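Local coordinates for protein endo-alpha-(1->5)-L-arabinanase (Bacillus licheniformis, PDB 6B7K) that probably cleaves internal alpha-(1->5) linkages between arabinofuranose units of arabinan, as a calcium-containing glycoside hydrolase of family 43, at residues H22-I27 with P260-V265; L66-M71 with W121-L126; T105-L110 with V127-S132; N254-G259 with A275-D280. All coordinates share one frame; numbering follows the deposited sequence.

Contact 1 of 4, residues H22-I27 with P260-V265; sequences HDPSII and PGHQDV. With CA (calcium ion), chain F.
D23 and H262 meet by a CH-pi contact over the face of the imidazole. CB of D23 sits over the centre of the H262 ring, 3.5 Å from the ring centroid and 10° off its normal. The carboxylate runs on over one side of the ring, with OD1 of D23 3.1 Å from CD2 of H262 and its plane turned 55° from the imidazole. CG of H262 stands anti to its backbone N (chi1 -156°), which carries the ring across to D23. An alanine at H262 would probably remove the ring that D23 CB and OD1 pack on and open a gap beside the carboxylate. The other oxygen of D23, OD2, is hydrogen-bonded to T38 OG1 and more weakly to H22 ND1. P24 adds a plain van der Waals contact, its CD 3.3 Å from H262 O.

The polar part centres on D264. S25 OG donates to D264 OD2 at 2.7 Å, on the anti side of that oxygen. The same OD2 binds the calcium ion at 2.5 Å, while D264 OD1 completes a bidentate grip and accepts from V265 N. A water links the ion to V265 O, and D84 and D142 also bind this calcium. A second calcium ion lies about 3 Å from the nearest side-chain atom of H262.

D23 is the predicted proton acceptor, and H262 is predicted to matter in substrate recognition. In this five-bladed beta-propeller the contact joins strand 25-29 of the first blade to strand 257-266 of the last, its neighbour round the propeller, close to the centre of the chain, flanked by strands 32-38, 81-87, 191-199 and 270-277.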
loop_
_atom_site.group_PDB
_atom_site.type_symbol
_atom_site.label_atom_id
_atom_site.label_comp_id
_atom_site.label_asym_id
_atom_site.label_seq_id
_atom_site.Cartn_x
_atom_site.Cartn_y
_atom_site.Cartn_z
ATOM N N HIS A 22 -6.654 8.053 2.892
ATOM C CA HIS A 22 -6.629 6.788 3.608
ATOM C C HIS A 22 -6.033 5.737 2.685
ATOM O O HIS A 22 -6.455 5.618 1.531
ATOM C CB HIS A 22 -8.029 6.377 4.067
ATOM C CG HIS A 22 -8.025 5.458 5.248
ATOM N ND1 HIS A 22 -8.167 4.093 5.130
ATOM C CD2 HIS A 22 -7.886 5.709 6.571
ATOM C CE1 HIS A 22 -8.123 3.544 6.331
ATOM N NE2 HIS A 22 -7.953 4.503 7.222
ATOM N N ASP A 23 -5.052 4.991 3.199
ATOM C CA ASP A 23 -4.297 4.008 2.431
ATOM C C ASP A 23 -3.620 4.670 1.231
ATOM O O ASP A 23 -3.935 4.335 0.083
ATOM C CB ASP A 23 -5.213 2.870 1.975
ATOM C CG ASP A 23 -6.050 2.306 3.110
ATOM O OD1 ASP A 23 -5.475 1.971 4.168
ATOM O OD2 ASP A 23 -7.286 2.207 2.948
ATOM N N PRO A 24 -2.685 5.592 1.450
ATOM C CA PRO A 24 -2.111 6.352 0.340
ATOM C C PRO A 24 -0.953 5.641 -0.350
ATOM O O PRO A 24 -0.296 4.756 0.207
ATOM C CB PRO A 24 -1.616 7.629 1.032
ATOM C CG PRO A 24 -1.177 7.146 2.360
ATOM C CD PRO A 24 -2.138 6.039 2.745
ATOM N N SER A 25 -0.717 6.060 -1.592
ATOM C CA SER A 25 0.447 5.649 -2.370
ATOM C C SER A 25 0.888 6.846 -3.194
ATOM O O SER A 25 0.101 7.377 -3.984
ATOM C CB SER A 25 0.130 4.453 -3.272
ATOM O OG SER A 25 1.284 4.009 -3.969
ATOM N N ILE A 26 2.136 7.272 -3.013
ATOM C CA ILE A 26 2.627 8.513 -3.599
ATOM C C ILE A 26 3.307 8.229 -4.930
ATOM O O ILE A 26 3.939 7.182 -5.135
ATOM C CB ILE A 26 3.583 9.246 -2.631
ATOM C CG1 ILE A 26 3.927 10.643 -3.155
ATOM C CG2 ILE A 26 4.851 8.444 -2.413
ATOM C CD1 ILE A 26 2.734 11.555 -3.322
ATOM N N ILE A 27 3.158 9.179 -5.853
ATOM C CA ILE A 27 3.857 9.199 -7.133
ATOM C C ILE A 27 4.070 10.670 -7.480
ATOM O O ILE A 27 3.560 11.566 -6.806
ATOM C CB ILE A 27 3.069 8.447 -8.234
ATOM C CG1 ILE A 27 3.907 8.245 -9.509
ATOM C CG2 ILE A 27 1.762 9.164 -8.546
ATOM C CD1 ILE A 27 5.223 7.532 -9.289
ATOM N N PRO A 260 -0.545 5.501 12.907
ATOM C CA PRO A 260 -0.059 5.625 11.529
ATOM C C PRO A 260 -0.033 4.269 10.847
ATOM O O PRO A 260 0.173 3.232 11.483
ATOM C CB PRO A 260 1.359 6.186 11.699
ATOM C CG PRO A 260 1.457 6.618 13.140
ATOM C CD PRO A 260 0.537 5.713 13.881
ATOM N N GLY A 261 -0.243 4.273 9.537
ATOM C CA GLY A 261 -0.218 3.014 8.820
ATOM C C GLY A 261 -0.497 3.183 7.344
ATOM O O GLY A 261 -0.506 4.294 6.809
ATOM N N HIS A 262 -0.764 2.037 6.709
ATOM C CA HIS A 262 -0.775 1.853 5.262
ATOM C C HIS A 262 0.216 2.778 4.574
ATOM O O HIS A 262 -0.171 3.683 3.827
ATOM C CB HIS A 262 -2.172 2.048 4.678
ATOM C CG HIS A 262 -2.361 1.341 3.373
ATOM N ND1 HIS A 262 -1.674 1.696 2.231
ATOM C CD2 HIS A 262 -3.132 0.281 3.036
ATOM C CE1 HIS A 262 -2.023 0.892 1.242
ATOM N NE2 HIS A 262 -2.904 0.023 1.706
ATOM N N GLN A 263 1.496 2.548 4.826
ATOM C CA GLN A 263 2.562 3.377 4.299
ATOM C C GLN A 263 2.942 2.939 2.888
ATOM O O GLN A 263 2.494 1.909 2.376
ATOM C CB GLN A 263 3.786 3.313 5.211
ATOM C CG GLN A 263 4.594 2.030 5.062
ATOM C CD GLN A 263 3.785 0.782 5.365
ATOM O OE1 GLN A 263 3.018 0.742 6.327
ATOM N NE2 GLN A 263 3.943 -0.240 4.534
ATOM N N ASP A 264 3.782 3.754 2.257
ATOM C CA ASP A 264 4.402 3.409 0.988
ATOM C C ASP A 264 5.633 4.286 0.830
ATOM O O ASP A 264 5.688 5.397 1.365
ATOM C CB ASP A 264 3.441 3.595 -0.192
ATOM C CG ASP A 264 3.816 2.740 -1.391
ATOM O OD1 ASP A 264 4.911 2.140 -1.379
ATOM O OD2 ASP A 264 3.011 2.658 -2.338
ATOM N N VAL A 265 6.625 3.773 0.106
ATOM C CA VAL A 265 7.897 4.460 -0.083
ATOM C C VAL A 265 8.077 4.781 -1.560
ATOM O O VAL A 265 7.693 3.993 -2.431
ATOM C CB VAL A 265 9.082 3.624 0.447
ATOM C CG1 VAL A 265 9.007 3.501 1.961
ATOM C CG2 VAL A 265 9.099 2.247 -0.200
HETATM CA CA CA F . 4.287 1.080 -3.821
HETATM O O HOH W 1 6.649 2.186 -3.950
#

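Contact 2 of 4, residues L66-M71 with W121-L126; sequences LSWWKM and WRDDGL
W68 drives its indole against strand 122-126, and its five- and six-membered rings do different jobs. The close-packed part is the benzo end. CH2 of W68 lies 3.6 Å from L126 N, and CZ3 of W68 is 3.8 Å from L126 CB. The G125 and L126 backbone covers one face of the indole toward its rim, while CD1 of the next residue, W69, lies over the opposite face. CG of W68 occupies the crowded position between backbone N and carbonyl carbon (chi1 61°), turning the ring toward the strand. G125 is at backbone angles where a CB would jam against the carbonyl before it.

The solvent side is looser and polar. NE1 of W68 donates to the syn lone pair of D123 OD2 at 2.8 Å. Ring and carboxylate are nearly coplanar, 10° apart, and OD1 of the exposed D123 receives a second, weak bond from the same N-H. L66 only reaches D123 tip to tip, its CD2 3.4 Å from D123 OD1.

Strand 122-130 edges the second blade's sheet, beside strand 106-113. Y96 of strand 92-98 touches both L66 and W68, W69 packs on V98, and K173 NZ ties down D124 O and L126 O.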
loop_
_atom_site.group_PDB
_atom_site.type_symbol
_atom_site.label_atom_id
_atom_site.label_comp_id
_atom_site.label_asym_id
_atom_site.label_seq_id
_atom_site.Cartn_x
_atom_site.Cartn_y
_atom_site.Cartn_z
ATOM N N LEU A 66 -16.820 -0.602 -12.229
ATOM C CA LEU A 66 -16.553 -1.509 -13.335
ATOM C C LEU A 66 -17.508 -2.697 -13.290
ATOM O O LEU A 66 -17.910 -3.162 -12.220
ATOM C CB LEU A 66 -15.105 -1.998 -13.289
ATOM C CG LEU A 66 -14.077 -1.280 -14.169
ATOM C CD1 LEU A 66 -14.197 0.231 -14.048
ATOM C CD2 LEU A 66 -12.670 -1.731 -13.805
ATOM N N SER A 67 -17.870 -3.189 -14.477
ATOM C CA SER A 67 -18.852 -4.264 -14.568
ATOM C C SER A 67 -18.322 -5.555 -13.953
ATOM O O SER A 67 -19.022 -6.218 -13.177
ATOM C CB SER A 67 -19.250 -4.489 -16.027
ATOM O OG SER A 67 -18.139 -4.902 -16.804
ATOM N N TRP A 68 -17.086 -5.927 -14.282
ATOM C CA TRP A 68 -16.564 -7.213 -13.835
ATOM C C TRP A 68 -16.241 -7.248 -12.344
ATOM O O TRP A 68 -15.877 -8.317 -11.842
ATOM C CB TRP A 68 -15.327 -7.590 -14.652
ATOM C CG TRP A 68 -14.197 -6.624 -14.530
ATOM C CD1 TRP A 68 -13.949 -5.550 -15.332
ATOM C CD2 TRP A 68 -13.151 -6.646 -13.550
ATOM N NE1 TRP A 68 -12.814 -4.899 -14.912
ATOM C CE2 TRP A 68 -12.305 -5.553 -13.820
ATOM C CE3 TRP A 68 -12.849 -7.482 -12.471
ATOM C CZ2 TRP A 68 -11.177 -5.273 -13.048
ATOM C CZ3 TRP A 68 -11.728 -7.204 -11.707
ATOM C CH2 TRP A 68 -10.906 -6.108 -12.000
ATOM N N TRP A 69 -16.352 -6.124 -11.628
ATOM C CA TRP A 69 -16.248 -6.167 -10.173
ATOM C C TRP A 69 -17.376 -6.996 -9.574
ATOM O O TRP A 69 -17.148 -7.815 -8.675
ATOM C CB TRP A 69 -16.266 -4.752 -9.594
ATOM C CG TRP A 69 -15.043 -3.948 -9.912
ATOM C CD1 TRP A 69 -13.853 -4.418 -10.384
ATOM C CD2 TRP A 69 -14.892 -2.529 -9.784
ATOM N NE1 TRP A 69 -12.969 -3.380 -10.555
ATOM C CE2 TRP A 69 -13.584 -2.210 -10.196
ATOM C CE3 TRP A 69 -15.737 -1.499 -9.360
ATOM C CZ2 TRP A 69 -13.101 -0.903 -10.198
ATOM C CZ3 TRP A 69 -15.254 -0.203 -9.363
ATOM C CH2 TRP A 69 -13.949 0.083 -9.778
ATOM N N LYS A 70 -18.601 -6.802 -10.068
ATOM C CA LYS A 70 -19.738 -7.584 -9.599
ATOM C C LYS A 70 -19.560 -9.076 -9.847
ATOM O O LYS A 70 -20.244 -9.882 -9.208
ATOM C CB LYS A 70 -21.023 -7.096 -10.274
ATOM C CG LYS A 70 -21.543 -5.761 -9.757
ATOM C CD LYS A 70 -22.247 -5.926 -8.419
ATOM C CE LYS A 70 -23.412 -6.905 -8.526
ATOM N NZ LYS A 70 -24.113 -7.094 -7.225
ATOM N N MET A 71 -18.665 -9.465 -10.759
ATOM C CA MET A 71 -18.444 -10.884 -11.016
ATOM C C MET A 71 -17.702 -11.548 -9.864
ATOM O O MET A 71 -18.116 -12.602 -9.370
ATOM C CB MET A 71 -17.667 -11.073 -12.317
ATOM C CG MET A 71 -18.513 -11.058 -13.569
ATOM S SD MET A 71 -17.507 -11.406 -15.023
ATOM C CE MET A 71 -16.984 -13.086 -14.683
ATOM N N TRP A 121 -7.664 6.179 -18.009
ATOM C CA TRP A 121 -7.111 4.946 -17.468
ATOM C C TRP A 121 -7.711 3.748 -18.188
ATOM O O TRP A 121 -8.928 3.685 -18.390
ATOM C CB TRP A 121 -7.365 4.853 -15.963
ATOM C CG TRP A 121 -6.573 5.851 -15.182
ATOM C CD1 TRP A 121 -6.919 7.144 -14.915
ATOM C CD2 TRP A 121 -5.290 5.646 -14.577
ATOM N NE1 TRP A 121 -5.933 7.755 -14.177
ATOM C CE2 TRP A 121 -4.922 6.857 -13.957
ATOM C CE3 TRP A 121 -4.418 4.556 -14.497
ATOM C CZ2 TRP A 121 -3.721 7.009 -13.267
ATOM C CZ3 TRP A 121 -3.226 4.708 -13.811
ATOM C CH2 TRP A 121 -2.889 5.924 -13.203
ATOM N N ARG A 122 -6.854 2.805 -18.571
ATOM C CA ARG A 122 -7.273 1.586 -19.248
ATOM C C ARG A 122 -7.571 0.492 -18.229
ATOM O O ARG A 122 -6.893 0.380 -17.204
ATOM C CB ARG A 122 -6.185 1.121 -20.220
ATOM C CG ARG A 122 -6.461 -0.216 -20.883
ATOM C CD ARG A 122 -5.194 -1.044 -20.966
ATOM N NE ARG A 122 -4.213 -0.452 -21.868
ATOM C CZ ARG A 122 -2.945 -0.842 -21.956
ATOM N NH1 ARG A 122 -2.494 -1.821 -21.186
ATOM N NH2 ARG A 122 -2.127 -0.246 -22.810
ATOM N N ASP A 123 -8.592 -0.315 -18.517
ATOM C CA ASP A 123 -9.013 -1.397 -17.628
ATOM C C ASP A 123 -8.215 -2.654 -17.961
ATOM O O ASP A 123 -8.457 -3.299 -18.987
ATOM C CB ASP A 123 -10.511 -1.651 -17.763
ATOM C CG ASP A 123 -11.011 -2.710 -16.798
ATOM O OD1 ASP A 123 -10.294 -3.017 -15.820
ATOM O OD2 ASP A 123 -12.120 -3.239 -17.020
ATOM N N ASP A 124 -7.280 -3.016 -17.086
ATOM C CA ASP A 124 -6.388 -4.140 -17.334
ATOM C C ASP A 124 -6.849 -5.438 -16.678
ATOM O O ASP A 124 -6.153 -6.451 -16.792
ATOM C CB ASP A 124 -4.968 -3.792 -16.878
ATOM C CG ASP A 124 -4.367 -2.649 -17.682
ATOM O OD1 ASP A 124 -4.800 -1.494 -17.493
ATOM O OD2 ASP A 124 -3.472 -2.902 -18.512
ATOM N N GLY A 125 -7.997 -5.438 -16.002
ATOM C CA GLY A 125 -8.628 -6.673 -15.579
ATOM C C GLY A 125 -8.179 -7.178 -14.220
ATOM O O GLY A 125 -7.351 -6.589 -13.521
ATOM N N LEU A 126 -8.754 -8.322 -13.852
ATOM C CA LEU A 126 -8.485 -8.932 -12.557
ATOM C C LEU A 126 -7.026 -9.366 -12.453
ATOM O O LEU A 126 -6.439 -9.874 -13.413
ATOM C CB LEU A 126 -9.416 -10.130 -12.344
ATOM C CG LEU A 126 -9.477 -10.856 -10.993
ATOM C CD1 LEU A 126 -8.439 -11.966 -10.894
ATOM C CD2 LEU A 126 -9.324 -9.880 -9.842
#

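Contact 3 of 4, residues T105-L110 with V127-S132; sequences TSAIGL and VIRSTS
I108 and V127 interlock through their branches. With CG1 of I108 beside its backbone N (chi1 -65°), CG2 stands anti to that N and comes 4.0 Å from V127 CB. V127 has CG1 anti to its own N (chi1 177°), which sends CG2 to the G109 backbone and to 3.7 Å from L110 CB. The outer end of I108 is used as well, its CD1 touching CG2 of I128. V127 and I128 both stand opposite I108 in the backbone pairing, a classic beta bulge. Its backbone bonds run from V127 N to I108 O, 2.7 Å, and from I108 N to I128 O, 3.0 Å.

Beyond the bulge the pairing is regular and antiparallel, the strand axes 175° apart. A107 and R129 form a non-hydrogen-bonded pair, with CG of R129 lying by S106 O. S106 and S130 form a hydrogen-bonded pair, S130 N to S106 O being 2.9 Å and S106 N to S130 O 3.1 Å.

The serine hydroxyls look past the hairpin. OG of S106 bonds to N137 and S99, OG of S130 to N104 O and A138 N. Aliphatic packing thus holds one end of the hairpin, while the two buried hydroxyls at the other tie it to N137 and A138, predicted to bind substrate, and are likely to steady that loop.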
loop_
_atom_site.group_PDB
_atom_site.type_symbol
_atom_site.label_atom_id
_atom_site.label_comp_id
_atom_site.label_asym_id
_atom_site.label_seq_id
_atom_site.Cartn_x
_atom_site.Cartn_y
_atom_site.Cartn_z
ATOM N N THR A 105 -14.088 -12.019 0.486
ATOM C CA THR A 105 -14.351 -11.957 -0.943
ATOM C C THR A 105 -13.748 -10.681 -1.516
ATOM O O THR A 105 -14.405 -9.637 -1.560
ATOM C CB THR A 105 -15.852 -12.025 -1.221
ATOM O OG1 THR A 105 -16.416 -13.127 -0.497
ATOM C CG2 THR A 105 -16.097 -12.228 -2.701
ATOM N N SER A 106 -12.489 -10.753 -1.940
ATOM C CA SER A 106 -11.769 -9.592 -2.431
ATOM C C SER A 106 -11.133 -9.908 -3.777
ATOM O O SER A 106 -10.950 -11.069 -4.149
ATOM C CB SER A 106 -10.694 -9.144 -1.441
ATOM O OG SER A 106 -11.227 -9.052 -0.133
ATOM N N ALA A 107 -10.797 -8.846 -4.505
ATOM C CA ALA A 107 -10.173 -8.978 -5.814
ATOM C C ALA A 107 -9.320 -7.750 -6.074
ATOM O O ALA A 107 -9.761 -6.624 -5.827
ATOM C CB ALA A 107 -11.225 -9.137 -6.914
ATOM N N ILE A 108 -8.104 -7.967 -6.559
ATOM C CA ILE A 108 -7.202 -6.886 -6.931
ATOM C C ILE A 108 -7.297 -6.672 -8.434
ATOM O O ILE A 108 -7.124 -7.614 -9.216
ATOM C CB ILE A 108 -5.754 -7.190 -6.509
ATOM C CG1 ILE A 108 -5.645 -7.243 -4.986
ATOM C CG2 ILE A 108 -4.808 -6.142 -7.078
ATOM C CD1 ILE A 108 -4.270 -7.620 -4.469
ATOM N N GLY A 109 -7.596 -5.438 -8.838
ATOM C CA GLY A 109 -7.640 -5.076 -10.236
ATOM C C GLY A 109 -6.414 -4.275 -10.643
ATOM O O GLY A 109 -5.522 -3.991 -9.849
ATOM N N LEU A 110 -6.386 -3.904 -11.920
ATOM C CA LEU A 110 -5.264 -3.151 -12.461
ATOM C C LEU A 110 -5.770 -2.114 -13.448
ATOM O O LEU A 110 -6.534 -2.438 -14.364
ATOM C CB LEU A 110 -4.249 -4.080 -13.137
ATOM C CG LEU A 110 -2.990 -3.432 -13.716
ATOM C CD1 LEU A 110 -2.316 -2.532 -12.690
ATOM C CD2 LEU A 110 -2.024 -4.504 -14.209
ATOM N N VAL A 127 -6.442 -9.162 -11.273
ATOM C CA VAL A 127 -5.062 -9.554 -11.013
ATOM C C VAL A 127 -5.055 -10.867 -10.240
ATOM O O VAL A 127 -4.441 -11.849 -10.670
ATOM C CB VAL A 127 -4.306 -8.453 -10.249
ATOM C CG1 VAL A 127 -2.893 -8.902 -9.923
ATOM C CG2 VAL A 127 -4.290 -7.166 -11.056
ATOM N N ILE A 128 -5.743 -10.892 -9.102
ATOM C CA ILE A 128 -5.817 -12.086 -8.268
ATOM C C ILE A 128 -7.043 -11.959 -7.374
ATOM O O ILE A 128 -7.350 -10.874 -6.870
ATOM C CB ILE A 128 -4.517 -12.279 -7.450
ATOM C CG1 ILE A 128 -4.601 -13.539 -6.586
ATOM C CG2 ILE A 128 -4.224 -11.051 -6.604
ATOM C CD1 ILE A 128 -4.802 -14.811 -7.380
ATOM N N ARG A 129 -7.747 -13.073 -7.189
ATOM C CA ARG A 129 -8.979 -13.110 -6.416
ATOM C C ARG A 129 -8.786 -13.925 -5.143
ATOM O O ARG A 129 -7.931 -14.814 -5.075
ATOM C CB ARG A 129 -10.130 -13.700 -7.244
ATOM C CG ARG A 129 -11.499 -13.609 -6.574
ATOM C CD ARG A 129 -12.603 -14.238 -7.406
ATOM N NE ARG A 129 -12.552 -15.697 -7.415
ATOM C CZ ARG A 129 -12.018 -16.422 -8.394
ATOM N NH1 ARG A 129 -11.483 -15.823 -9.450
ATOM N NH2 ARG A 129 -12.019 -17.746 -8.318
ATOM N N SER A 130 -9.585 -13.606 -4.126
ATOM C CA SER A 130 -9.652 -14.384 -2.896
ATOM C C SER A 130 -11.113 -14.637 -2.554
ATOM O O SER A 130 -11.930 -13.710 -2.583
ATOM C CB SER A 130 -8.948 -13.669 -1.737
ATOM O OG SER A 130 -9.622 -12.476 -1.379
ATOM N N THR A 131 -11.439 -15.885 -2.241
ATOM C CA THR A 131 -12.780 -16.275 -1.833
ATOM C C THR A 131 -12.767 -16.722 -0.374
ATOM O O THR A 131 -11.740 -16.685 0.311
ATOM C CB THR A 131 -13.323 -17.385 -2.737
ATOM O OG1 THR A 131 -12.418 -18.497 -2.730
ATOM C CG2 THR A 131 -13.494 -16.880 -4.162
ATOM N N SER A 132 -13.937 -17.153 0.102
ATOM C CA SER A 132 -14.050 -17.625 1.477
ATOM C C SER A 132 -13.232 -18.885 1.728
ATOM O O SER A 132 -12.845 -19.140 2.872
ATOM C CB SER A 132 -15.518 -17.874 1.824
ATOM O OG SER A 132 -15.658 -18.274 3.174
#

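Contact 4 of 4, residues N254-G259 with A275-D280; sequences NDRWKG and AYDALD
A275 packs its methyl on W257, CB to CB 3.8 Å, at the start of the hairpin pairing. Y276 forms an antiparallel hydrogen-bonded pair with K258, each backbone N giving to the other's O at 3.0 Å. Its ring brings an edge to the carbonyls, CD1 lying 3.2 Å from G259 O, and its OH bonds to H22 and H274.

D277 follows, CG anti to its backbone N (chi1 -159°), which sets the carboxylate beside the guanidinium of R256, over the same face of the W257 indole. CB of D277 is 3.4 Å from W257 CZ3. OD1 of D277 sits over one face of the R256 guanidinium, 3.0 Å from NE, a salt bridge of charges to which no N-H points. R256 NE in turn lies over the rim of the W257 ring. A leucine in place of R256 would probably leave the D277 carboxylate without its countercharge and bare part of the indole face.

A278 N donates to R256 O at 2.9 Å, closing the strand pairing. L279 N then bonds to D277 OD1 in an Asx turn, and CD1 of L279 meets the guanidinium edge, 3.3 Å from R256 NH1. A type I turn carries the chain on to D280.

D277 is buried, and its OD1 pairs with the arginine's charge while accepting from L279 N, which would be expected to stabilise the ionised carboxylate.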
loop_
_atom_site.group_PDB
_atom_site.type_symbol
_atom_site.label_atom_id
_atom_site.label_comp_id
_atom_site.label_asym_id
_atom_site.label_seq_id
_atom_site.Cartn_x
_atom_site.Cartn_y
_atom_site.Cartn_z
ATOM N N ASN A 254 2.391 9.690 17.849
ATOM C CA ASN A 254 2.726 10.672 18.874
ATOM C C ASN A 254 1.419 11.194 19.468
ATOM O O ASN A 254 0.340 10.620 19.277
ATOM C CB ASN A 254 3.614 11.784 18.297
ATOM C CG ASN A 254 3.064 12.373 17.006
ATOM O OD1 ASN A 254 1.902 12.165 16.658
ATOM N ND2 ASN A 254 3.903 13.115 16.292
ATOM N N ASP A 255 1.503 12.304 20.203
ATOM C CA ASP A 255 0.312 12.843 20.853
ATOM C C ASP A 255 -0.680 13.411 19.844
ATOM O O ASP A 255 -1.891 13.399 20.096
ATOM C CB ASP A 255 0.710 13.912 21.870
ATOM C CG ASP A 255 1.426 13.332 23.076
ATOM O OD1 ASP A 255 2.466 12.664 22.896
ATOM O OD2 ASP A 255 0.949 13.551 24.209
ATOM N N ARG A 256 -0.198 13.906 18.705
ATOM C CA ARG A 256 -1.073 14.501 17.701
ATOM C C ARG A 256 -1.577 13.457 16.707
ATOM O O ARG A 256 -2.787 13.302 16.520
ATOM C CB ARG A 256 -0.339 15.637 16.976
ATOM C CG ARG A 256 -0.817 15.896 15.550
ATOM C CD ARG A 256 -1.694 17.132 15.429
ATOM N NE ARG A 256 -1.949 17.445 14.026
ATOM C CZ ARG A 256 -2.659 18.486 13.602
ATOM N NH1 ARG A 256 -3.194 19.325 14.475
ATOM N NH2 ARG A 256 -2.833 18.686 12.303
ATOM N N TRP A 257 -0.662 12.731 16.071
ATOM C CA TRP A 257 -1.012 11.743 15.059
ATOM C C TRP A 257 -1.050 10.364 15.703
ATOM O O TRP A 257 -0.050 9.910 16.269
ATOM C CB TRP A 257 -0.020 11.782 13.899
ATOM C CG TRP A 257 0.046 13.129 13.264
ATOM C CD1 TRP A 257 1.050 14.042 13.382
ATOM C CD2 TRP A 257 -0.950 13.731 12.432
ATOM N NE1 TRP A 257 0.746 15.174 12.664
ATOM C CE2 TRP A 257 -0.477 15.008 12.072
ATOM C CE3 TRP A 257 -2.194 13.314 11.954
ATOM C CZ2 TRP A 257 -1.206 15.871 11.254
ATOM C CZ3 TRP A 257 -2.913 14.167 11.142
ATOM C CH2 TRP A 257 -2.418 15.433 10.798
ATOM N N LYS A 258 -2.202 9.706 15.614
ATOM C CA LYS A 258 -2.426 8.421 16.253
ATOM C C LYS A 258 -2.650 7.352 15.194
ATOM O O LYS A 258 -3.276 7.608 14.161
ATOM C CB LYS A 258 -3.625 8.486 17.201
ATOM C CG LYS A 258 -3.732 9.804 17.952
ATOM C CD LYS A 258 -4.370 9.622 19.317
ATOM C CE LYS A 258 -3.409 8.968 20.297
ATOM N NZ LYS A 258 -2.230 9.835 20.575
ATOM N N GLY A 259 -2.127 6.160 15.459
ATOM C CA GLY A 259 -2.264 5.032 14.568
ATOM C C GLY A 259 -1.840 5.298 13.134
ATOM O O GLY A 259 -2.666 5.314 12.217
ATOM N N ALA A 275 -2.413 9.037 8.955
ATOM C CA ALA A 275 -2.480 9.044 10.407
ATOM C C ALA A 275 -3.741 9.777 10.835
ATOM O O ALA A 275 -4.299 10.583 10.088
ATOM C CB ALA A 275 -1.240 9.695 11.030
ATOM N N TYR A 276 -4.181 9.497 12.057
ATOM C CA TYR A 276 -5.464 9.974 12.553
ATOM C C TYR A 276 -5.250 11.192 13.445
ATOM O O TYR A 276 -4.640 11.087 14.513
ATOM C CB TYR A 276 -6.195 8.854 13.292
ATOM C CG TYR A 276 -6.479 7.679 12.384
ATOM C CD1 TYR A 276 -5.549 6.661 12.221
ATOM C CD2 TYR A 276 -7.662 7.606 11.662
ATOM C CE1 TYR A 276 -5.795 5.594 11.379
ATOM C CE2 TYR A 276 -7.918 6.542 10.818
ATOM C CZ TYR A 276 -6.980 5.542 10.678
ATOM O OH TYR A 276 -7.230 4.481 9.840
ATOM N N ASP A 277 -5.758 12.339 12.999
ATOM C CA ASP A 277 -5.527 13.616 13.668
ATOM C C ASP A 277 -6.328 13.679 14.963
ATOM O O ASP A 277 -7.558 13.773 14.936
ATOM C CB ASP A 277 -5.910 14.762 12.736
ATOM C CG ASP A 277 -5.261 16.071 13.123
ATOM O OD1 ASP A 277 -4.580 16.111 14.171
ATOM O OD2 ASP A 277 -5.423 17.060 12.375
ATOM N N ALA A 278 -5.632 13.640 16.102
ATOM C CA ALA A 278 -6.307 13.748 17.390
ATOM C C ALA A 278 -6.872 15.140 17.634
ATOM O O ALA A 278 -7.707 15.310 18.528
ATOM C CB ALA A 278 -5.352 13.369 18.523
ATOM N N LEU A 279 -6.439 16.139 16.866
ATOM C CA LEU A 279 -6.952 17.494 16.986
ATOM C C LEU A 279 -8.055 17.788 15.975
ATOM O O LEU A 279 -8.387 18.957 15.752
ATOM C CB LEU A 279 -5.814 18.505 16.839
ATOM C CG LEU A 279 -4.770 18.516 17.960
ATOM C CD1 LEU A 279 -3.728 19.600 17.721
ATOM C CD2 LEU A 279 -5.439 18.702 19.313
ATOM N N ASP A 280 -8.632 16.757 15.365
ATOM C CA ASP A 280 -9.682 16.958 14.375
ATOM C C ASP A 280 -10.597 15.735 14.320
ATOM O O ASP A 280 -10.955 15.245 13.249
ATOM C CB ASP A 280 -9.080 17.269 13.004
ATOM C CG ASP A 280 -10.067 17.952 12.078
ATOM O OD1 ASP A 280 -10.756 18.883 12.541
ATOM O OD2 ASP A 280 -10.148 17.572 10.891
#

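In the fold
The four contacts fall in two touching pairs. Contacts 1 and 4 share strand 257-266: H22 NE2 of contact 1 lies 2.7 Å from Y276 OH of contact 4, a probable hydrogen bond that connects the outer hairpin to the neighbourhood of D23. Contacts 2 and 3 share strand 122-130, where D124 N meets L110 O at 2.9 Å and L126 packs on A107. Contact 1, at the propeller's centre, holds the predicted proton acceptor and a calcium ligand; contact 3 comes within about 10 Å of it, nearest atoms, and the I108 side chain is about 9 Å from a calcium. Contacts 2 and 4 lie on opposite sides of the chain's centre, their centres 36 Å apart.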